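Long-range contacts in endo-alpha-mannosidase (Bacteroides thetaiotaomicron, PDB 4ACY), which hydrolyses alpha-mannosidic linkages in the interior of mannose-containing glycans, as a member of glycoside hydrolase family 99: residues P92-Y97 / Q335-V340; E141-G146 / H178-R183. All coordinates share one frame; numbering follows the deposited sequence.

Interaction 1 of 2, residues P92-Y97 / Q335-V340; sequences PELGTY and QIEPAV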
ATOM      1  N   PRO A  92     -13.539 -11.009   4.086  1.00 16.50           N
ATOM      2  CA  PRO A  92     -12.291 -11.666   4.515  1.00 16.45           C
ATOM      3  C   PRO A  92     -12.470 -13.066   5.125  1.00 16.89           C
ATOM      4  O   PRO A  92     -13.410 -13.303   5.898  1.00 16.94           O
ATOM      5  CB  PRO A  92     -11.766 -10.742   5.612  1.00 16.55           C
ATOM      6  CG  PRO A  92     -12.372  -9.382   5.315  1.00 16.61           C
ATOM      7  CD  PRO A  92     -13.779  -9.765   4.842  1.00 16.41           C
ATOM      8  N   GLU A  93     -11.535 -13.951   4.807  1.00 17.54           N
ATOM      9  CA  GLU A  93     -11.437 -15.228   5.505  1.00 18.20           C
ATOM     10  C   GLU A  93     -11.392 -15.014   7.023  1.00 18.59           C
ATOM     11  O   GLU A  93     -12.026 -15.760   7.792  1.00 19.05           O
ATOM     12  CB  GLU A  93     -10.204 -15.996   5.038  1.00 18.97           C
ATOM     13  CG  GLU A  93     -10.124 -17.366   5.716  1.00 19.72           C
ATOM     14  CD  GLU A  93      -8.835 -18.110   5.466  1.00 21.13           C
ATOM     15  OE1 GLU A  93      -7.841 -17.517   5.025  1.00 20.79           O
ATOM     16  OE2 GLU A  93      -8.826 -19.327   5.733  1.00 22.63           O
ATOM     17  N   LEU A  94     -10.667 -13.981   7.455  1.00 18.10           N
ATOM     18  CA  LEU A  94     -10.500 -13.705   8.888  1.00 18.28           C
ATOM     19  C   LEU A  94     -11.638 -12.876   9.507  1.00 18.58           C
ATOM     20  O   LEU A  94     -11.579 -12.478  10.676  1.00 19.09           O
ATOM     21  CB  LEU A  94      -9.119 -13.086   9.155  1.00 18.41           C
ATOM     22  CG  LEU A  94      -7.933 -13.974   8.776  1.00 19.31           C
ATOM     23  CD1 LEU A  94      -6.638 -13.246   9.062  1.00 18.78           C
ATOM     24  CD2 LEU A  94      -7.943 -15.292   9.552  1.00 19.55           C
ATOM     25  N   GLY A  95     -12.679 -12.634   8.718  1.00 18.38           N
ATOM     26  CA  GLY A  95     -13.863 -11.919   9.175  1.00 18.43           C
ATOM     27  C   GLY A  95     -13.603 -10.449   9.409  1.00 18.78           C
ATOM     28  O   GLY A  95     -12.691  -9.869   8.801  1.00 19.44           O
ATOM     29  N   THR A  96     -14.396  -9.859  10.297  1.00 18.90           N
ATOM     30  CA  THR A  96     -14.240  -8.449  10.677  1.00 18.55           C
ATOM     31  C   THR A  96     -13.169  -8.350  11.731  1.00 18.17           C
ATOM     32  O   THR A  96     -13.439  -8.127  12.913  1.00 19.29           O
ATOM     33  CB  THR A  96     -15.565  -7.808  11.166  1.00 18.98           C
ATOM     34  OG1 THR A  96     -16.179  -8.638  12.182  1.00 19.10           O
ATOM     35  CG2 THR A  96     -16.503  -7.640   9.998  1.00 19.29           C
ATOM     36  N   TYR A  97     -11.930  -8.540  11.292  1.00 17.93           N
ATOM     37  CA  TYR A  97     -10.827  -8.645  12.218  1.00 17.84           C
ATOM     38  C   TYR A  97     -10.333  -7.325  12.764  1.00 18.35           C
ATOM     39  O   TYR A  97     -10.604  -6.262  12.201  1.00 18.31           O
ATOM     40  CB  TYR A  97      -9.668  -9.391  11.591  1.00 17.14           C
ATOM     41  CG  TYR A  97      -9.053  -8.789  10.334  1.00 17.04           C
ATOM     42  CD1 TYR A  97      -8.145  -7.718  10.416  1.00 16.86           C
ATOM     43  CD2 TYR A  97      -9.296  -9.351   9.081  1.00 16.87           C
ATOM     44  CE1 TYR A  97      -7.536  -7.207   9.273  1.00 16.66           C
ATOM     45  CE2 TYR A  97      -8.676  -8.857   7.938  1.00 16.69           C
ATOM     46  CZ  TYR A  97      -7.797  -7.785   8.045  1.00 16.80           C
ATOM     47  OH  TYR A  97      -7.187  -7.309   6.901  1.00 16.35           O
ATOM     48  N   GLN A 335      -7.306  -6.330  -2.446  1.00 13.97           N
ATOM     49  CA  GLN A 335      -6.589  -7.184  -1.489  1.00 13.85           C
ATOM     50  C   GLN A 335      -6.102  -8.496  -2.109  1.00 14.31           C
ATOM     51  O   GLN A 335      -6.796  -9.086  -2.940  1.00 14.98           O
ATOM     52  CB  GLN A 335      -7.441  -7.442  -0.231  1.00 13.59           C
ATOM     53  CG  GLN A 335      -8.585  -8.454  -0.370  1.00 13.36           C
ATOM     54  CD  GLN A 335      -9.712  -8.040  -1.338  1.00 13.29           C
ATOM     55  OE1 GLN A 335     -10.021  -6.848  -1.512  1.00 13.55           O
ATOM     56  NE2 GLN A 335     -10.334  -9.024  -1.950  1.00 13.34           N
ATOM     57  N   ILE A 336      -4.901  -8.922  -1.726  1.00 13.98           N
ATOM     58  CA  ILE A 336      -4.491 -10.299  -2.050  1.00 14.28           C
ATOM     59  C   ILE A 336      -4.806 -11.204  -0.870  1.00 14.38           C
ATOM     60  O   ILE A 336      -4.755 -12.442  -1.006  1.00 14.49           O
ATOM     61  CB  ILE A 336      -3.009 -10.405  -2.504  1.00 14.15           C
ATOM     62  CG1 ILE A 336      -2.067  -9.930  -1.387  1.00 14.51           C
ATOM     63  CG2 ILE A 336      -2.772  -9.645  -3.847  1.00 14.27           C
ATOM     64  CD1 ILE A 336      -0.602 -10.266  -1.685  1.00 14.95           C
ATOM     65  N   GLU A 337      -5.167 -10.592   0.260  1.00 14.48           N
ATOM     66  CA  GLU A 337      -5.578 -11.322   1.468  1.00 14.65           C
ATOM     67  C   GLU A 337      -6.724 -12.293   1.148  1.00 15.04           C
ATOM     68  O   GLU A 337      -7.614 -11.976   0.335  1.00 14.89           O
ATOM     69  CB  GLU A 337      -5.962 -10.375   2.602  1.00 14.68           C
ATOM     70  CG  GLU A 337      -6.186 -11.119   3.919  1.00 14.64           C
ATOM     71  CD  GLU A 337      -6.553 -10.260   5.077  1.00 15.30           C
ATOM     72  OE1 GLU A 337      -6.581  -9.007   4.955  1.00 15.21           O
ATOM     73  OE2 GLU A 337      -6.819 -10.852   6.149  1.00 15.02           O
ATOM     74  N   PRO A 338      -6.677 -13.507   1.734  1.00 15.01           N
ATOM     75  CA  PRO A 338      -7.716 -14.481   1.413  1.00 15.35           C
ATOM     76  C   PRO A 338      -9.125 -13.992   1.685  1.00 15.39           C
ATOM     77  O   PRO A 338      -9.394 -13.429   2.739  1.00 15.35           O
ATOM     78  CB  PRO A 338      -7.376 -15.661   2.341  1.00 15.41           C
ATOM     79  CG  PRO A 338      -5.903 -15.599   2.438  1.00 15.51           C
ATOM     80  CD  PRO A 338      -5.553 -14.127   2.467  1.00 15.44           C
ATOM     81  N   ALA A 339     -10.006 -14.248   0.722  1.00 15.76           N
ATOM     82  CA  ALA A 339     -11.414 -13.885   0.798  1.00 16.34           C
ATOM     83  C   ALA A 339     -12.231 -15.176   0.692  1.00 16.56           C
ATOM     84  O   ALA A 339     -11.770 -16.144   0.090  1.00 16.94           O
ATOM     85  CB  ALA A 339     -11.757 -12.937  -0.352  1.00 16.07           C
ATOM     86  N   VAL A 340     -13.432 -15.169   1.263  1.00 17.05           N
ATOM     87  CA  VAL A 340     -14.324 -16.350   1.244  1.00 17.65           C
ATOM     88  C   VAL A 340     -15.691 -16.016   0.658  1.00 18.31           C
ATOM     89  O   VAL A 340     -16.109 -14.851   0.661  1.00 17.87           O
ATOM     90  CB  VAL A 340     -14.528 -16.929   2.674  1.00 17.58           C
ATOM     91  CG1 VAL A 340     -13.205 -17.435   3.220  1.00 17.62           C
ATOM     92  CG2 VAL A 340     -15.144 -15.887   3.634  1.00 17.73           C
TER
HETATM   93  O   HOH W   1      -8.743 -12.785   5.679  1.00 18.68           O
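The phenol of Tyr97 and the carboxylate of Glu337 meet tip to tip, their planes 43° apart. Tyr97 OH donates to the syn lone pair of Glu337 OE1, 2.7 Å away, while Glu337 OE2 comes obliquely to within 3.3 Å of Tyr97 CE2. Other rings enclose the tyrosine: His108 and Trp62 pack against it edge-to-face, and Tyr50 meets it at a lesser tilt. The Glu337 chain, with CG anti to the backbone N (chi1 -171°) and extended beyond it, carries the carboxylate to the phenol, where Leu94 CD1 lies across it.

Beside this pair, the backbones join in a single bridge between Pro92 and Ala339. Glu93 N donates to Pro338 O (3.0 Å, N-H...O angle 173°). One water ties the polar groups together: it accepts from Leu94 N at 2.9 Å and donates to Glu337 OE2 at 2.8 Å and, less closely, to Pro338 O. On the same two segments, the extended Glu93 side chain brings OE1 to 3.3 Å from Pro338 CB, and Val340 CG1 packs on Glu93 CA at 3.6 Å. The type I turn from Pro92 to Gly95 brings Glu93 and Leu94 to this edge.

The contact joins the long connection between strand 42-46 and helix 102-115 to the loop after strand 322-324; those two strands are neighbours where the barrel closes. A phenylalanine at Tyr97 would probably leave Glu337 OE1 without its phenolic donor and Asn328 ND2 without the hydroxyl it bonds. Glu337 is buried, yet both its oxygens are supplied: OE1 by Tyr97 and by Trp330 NE1, OE2 by the water, so that hydroxyl, indole and solvent together fix the rotation of the carboxylate.

Interaction 2 of 2, residues E141-G146 / H178-R183; sequences EAAKVG and HPAFYR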
ATOM      1  N   GLU A 141       6.203  -9.482  15.090  1.00 23.83           N
ATOM      2  CA  GLU A 141       5.851 -10.673  14.319  1.00 23.22           C
ATOM      3  C   GLU A 141       6.674 -10.827  13.043  1.00 22.41           C
ATOM      4  O   GLU A 141       7.052 -11.947  12.674  1.00 21.74           O
ATOM      5  CB  GLU A 141       4.337 -10.733  14.047  1.00 24.18           C
ATOM      6  CG  GLU A 141       3.496 -10.832  15.326  1.00 26.00           C
ATOM      7  CD  GLU A 141       3.759 -12.124  16.101  1.00 26.76           C
ATOM      8  OE1 GLU A 141       3.976 -13.175  15.465  1.00 27.10           O
ATOM      9  OE2 GLU A 141       3.761 -12.076  17.350  1.00 28.33           O
ATOM     10  N   ALA A 142       6.979  -9.711  12.379  1.00 21.18           N
ATOM     11  CA  ALA A 142       7.814  -9.763  11.179  1.00 21.76           C
ATOM     12  C   ALA A 142       9.230 -10.255  11.516  1.00 21.92           C
ATOM     13  O   ALA A 142       9.808 -11.057  10.777  1.00 22.22           O
ATOM     14  CB  ALA A 142       7.862  -8.391  10.487  1.00 20.91           C
ATOM     15  N   ALA A 143       9.760  -9.788  12.643  1.00 22.75           N
ATOM     16  CA  ALA A 143      11.120 -10.135  13.058  1.00 23.94           C
ATOM     17  C   ALA A 143      11.302 -11.636  13.314  1.00 25.14           C
ATOM     18  O   ALA A 143      12.394 -12.156  13.114  1.00 25.56           O
ATOM     19  CB  ALA A 143      11.544  -9.326  14.266  1.00 23.99           C
ATOM     20  N   LYS A 144      10.237 -12.327  13.722  1.00 25.92           N
ATOM     21  CA  LYS A 144      10.294 -13.795  13.949  1.00 25.88           C
ATOM     22  C   LYS A 144      10.536 -14.614  12.676  1.00 25.39           C
ATOM     23  O   LYS A 144      11.040 -15.744  12.734  1.00 25.46           O
ATOM     24  CB  LYS A 144       9.010 -14.305  14.609  1.00 27.15           C
ATOM     25  CG  LYS A 144       8.648 -13.684  15.943  1.00 27.94           C
ATOM     26  CD  LYS A 144       7.580 -14.540  16.607  1.00 29.23           C
ATOM     27  CE  LYS A 144       6.648 -13.768  17.520  1.00 29.83           C
ATOM     28  NZ  LYS A 144       7.341 -12.979  18.552  1.00 30.76           N
ATOM     29  N   VAL A 145      10.167 -14.056  11.530  1.00 24.09           N
ATOM     30  CA  VAL A 145      10.228 -14.788  10.268  1.00 23.36           C
ATOM     31  C   VAL A 145      11.141 -14.120   9.232  1.00 22.88           C
ATOM     32  O   VAL A 145      11.223 -14.568   8.092  1.00 24.08           O
ATOM     33  CB  VAL A 145       8.797 -15.008   9.691  1.00 23.03           C
ATOM     34  CG1 VAL A 145       7.906 -15.719  10.708  1.00 23.63           C
ATOM     35  CG2 VAL A 145       8.175 -13.661   9.296  1.00 22.59           C
ATOM     36  N   GLY A 146      11.803 -13.032   9.622  1.00 22.11           N
ATOM     37  CA  GLY A 146      12.696 -12.303   8.714  1.00 21.00           C
ATOM     38  C   GLY A 146      11.990 -11.335   7.765  1.00 19.95           C
ATOM     39  O   GLY A 146      12.580 -10.888   6.776  1.00 20.51           O
ATOM     40  N   HIS A 178      14.476  -1.370  15.589  1.00 22.29           N
ATOM     41  CA  HIS A 178      13.848  -2.685  15.533  1.00 21.73           C
ATOM     42  C   HIS A 178      14.478  -3.607  14.483  1.00 21.34           C
ATOM     43  O   HIS A 178      14.722  -3.176  13.361  1.00 20.69           O
ATOM     44  CB  HIS A 178      12.338  -2.567  15.303  1.00 21.75           C
ATOM     45  CG  HIS A 178      11.588  -3.799  15.695  1.00 21.57           C
ATOM     46  ND1 HIS A 178      10.841  -3.886  16.850  1.00 22.62           N
ATOM     47  CD2 HIS A 178      11.508  -5.011  15.103  1.00 21.33           C
ATOM     48  CE1 HIS A 178      10.318  -5.095  16.944  1.00 21.51           C
ATOM     49  NE2 HIS A 178      10.704  -5.796  15.893  1.00 22.27           N
ATOM     50  N   PRO A 179      14.737  -4.877  14.845  1.00 21.57           N
ATOM     51  CA  PRO A 179      15.282  -5.835  13.878  1.00 21.55           C
ATOM     52  C   PRO A 179      14.459  -5.916  12.582  1.00 20.63           C
ATOM     53  O   PRO A 179      15.025  -6.174  11.516  1.00 21.33           O
ATOM     54  CB  PRO A 179      15.223  -7.176  14.616  1.00 22.03           C
ATOM     55  CG  PRO A 179      15.138  -6.842  16.046  1.00 22.92           C
ATOM     56  CD  PRO A 179      14.588  -5.465  16.197  1.00 22.11           C
ATOM     57  N   ALA A 180      13.151  -5.675  12.665  1.00 19.55           N
ATOM     58  CA  ALA A 180      12.288  -5.779  11.475  1.00 19.09           C
ATOM     59  C   ALA A 180      12.076  -4.460  10.742  1.00 18.32           C
ATOM     60  O   ALA A 180      11.317  -4.411   9.774  1.00 18.35           O
ATOM     61  CB  ALA A 180      10.938  -6.408  11.831  1.00 18.37           C
ATOM     62  N   PHE A 181      12.717  -3.389  11.193  1.00 18.23           N
ATOM     63  CA  PHE A 181      12.614  -2.109  10.473  1.00 18.14           C
ATOM     64  C   PHE A 181      13.332  -2.211   9.130  1.00 17.71           C
ATOM     65  O   PHE A 181      14.512  -2.575   9.065  1.00 17.50           O
ATOM     66  CB  PHE A 181      13.181  -0.976  11.333  1.00 18.83           C
ATOM     67  CG  PHE A 181      12.983   0.406  10.757  1.00 19.24           C
ATOM     68  CD1 PHE A 181      11.767   1.063  10.904  1.00 19.50           C
ATOM     69  CD2 PHE A 181      14.029   1.074  10.116  1.00 19.62           C
ATOM     70  CE1 PHE A 181      11.567   2.342  10.389  1.00 19.10           C
ATOM     71  CE2 PHE A 181      13.841   2.370   9.601  1.00 19.51           C
ATOM     72  CZ  PHE A 181      12.607   3.001   9.734  1.00 19.46           C
ATOM     73  N   TYR A 182      12.628  -1.886   8.047  1.00 16.98           N
ATOM     74  CA  TYR A 182      13.171  -2.082   6.707  1.00 16.77           C
ATOM     75  C   TYR A 182      14.260  -1.095   6.349  1.00 16.94           C
ATOM     76  O   TYR A 182      14.111   0.105   6.569  1.00 16.42           O
ATOM     77  CB  TYR A 182      12.063  -1.925   5.681  1.00 16.45           C
ATOM     78  CG  TYR A 182      12.448  -2.203   4.251  1.00 16.25           C
ATOM     79  CD1 TYR A 182      12.897  -3.475   3.847  1.00 16.11           C
ATOM     80  CD2 TYR A 182      12.287  -1.221   3.283  1.00 16.61           C
ATOM     81  CE1 TYR A 182      13.200  -3.734   2.505  1.00 16.51           C
ATOM     82  CE2 TYR A 182      12.598  -1.466   1.956  1.00 16.70           C
ATOM     83  CZ  TYR A 182      13.042  -2.725   1.575  1.00 16.72           C
ATOM     84  OH  TYR A 182      13.314  -2.960   0.242  1.00 17.04           O
ATOM     85  N   ARG A 183      15.342  -1.617   5.783  1.00 17.45           N
ATOM     86  CA  ARG A 183      16.330  -0.808   5.078  1.00 17.93           C
ATOM     87  C   ARG A 183      16.727  -1.518   3.801  1.00 18.31           C
ATOM     88  O   ARG A 183      16.832  -2.743   3.770  1.00 18.15           O
ATOM     89  CB  ARG A 183      17.577  -0.589   5.940  1.00 18.44           C
ATOM     90  CG  ARG A 183      17.340   0.365   7.058  1.00 19.04           C
ATOM     91  CD  ARG A 183      18.617   0.661   7.813  1.00 19.54           C
ATOM     92  NE  ARG A 183      18.348   1.560   8.929  1.00 20.68           N
ATOM     93  CZ  ARG A 183      17.863   1.174  10.103  1.00 21.25           C
ATOM     94  NH1 ARG A 183      17.565  -0.098  10.331  1.00 23.04           N
ATOM     95  NH2 ARG A 183      17.661   2.070  11.048  1.00 22.31           N
TER
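Ala180 turns its methyl group toward helix 133-145, and Ala142 and Ala143 turn theirs toward it. The setting is the (beta/alpha)8 barrel: that helix packs against the loop that leads from helix 161-175 into strand 189-192. The Ala180 methyl rests in the notch between the two helix methyls, which lie in directions roughly at a right angle as seen from it. Ala180 CB is 3.9 Å from Ala142 CB and 3.8 Å from Ala143 CB, and it sits just as close to the helix backbone. With side chains no longer than a methyl on both sides, the main chains come near each other, the CA atoms of Ala143 and Ala180 being 4.8 Å apart.

The partner loop is shaped by a type I turn from His178 to Phe181, closed by Phe181 N on His178 O. It presents three residues to Ala143, whose methyl also meets Pro179 CB at 4.3 Å. No hydrogen bond crosses between the segments; several polar ties of the loop run instead to strand 148-153, where Val149 pairs with the backbone of Ala180 and Tyr182, and Lys148 NZ bonds to Pro179 O.

The His178 imidazole presents an edge to Ala143. With CG anti to the backbone N (chi1 -160°), the ring reaches toward the helix, and Ala143 CB lies near the ring plane, 4.0 Å from His178 NE2.

The two contacts sit at opposite ends of the same barrel, their centres 24 Å apart. Interaction 1 lies among beta-to-alpha connections, at the C-terminal ends of the strands; interaction 2 lies where a helix meets an alpha-to-beta loop, toward the N-terminal ends. The first is largely buried and polar, built from a carboxylate, a phenol, a backbone bridge and a bridging water. The second is only partly buried and smaller, resting on methyl groups and an imidazole edge. Helix 102-115 touches both, through Leu94, Tyr97, Glu337 and Pro338 in one and Glu141 and Val145 in the other. Interaction 1 closes a gap of 238 residues, interaction 2, nested within it, one of only 32.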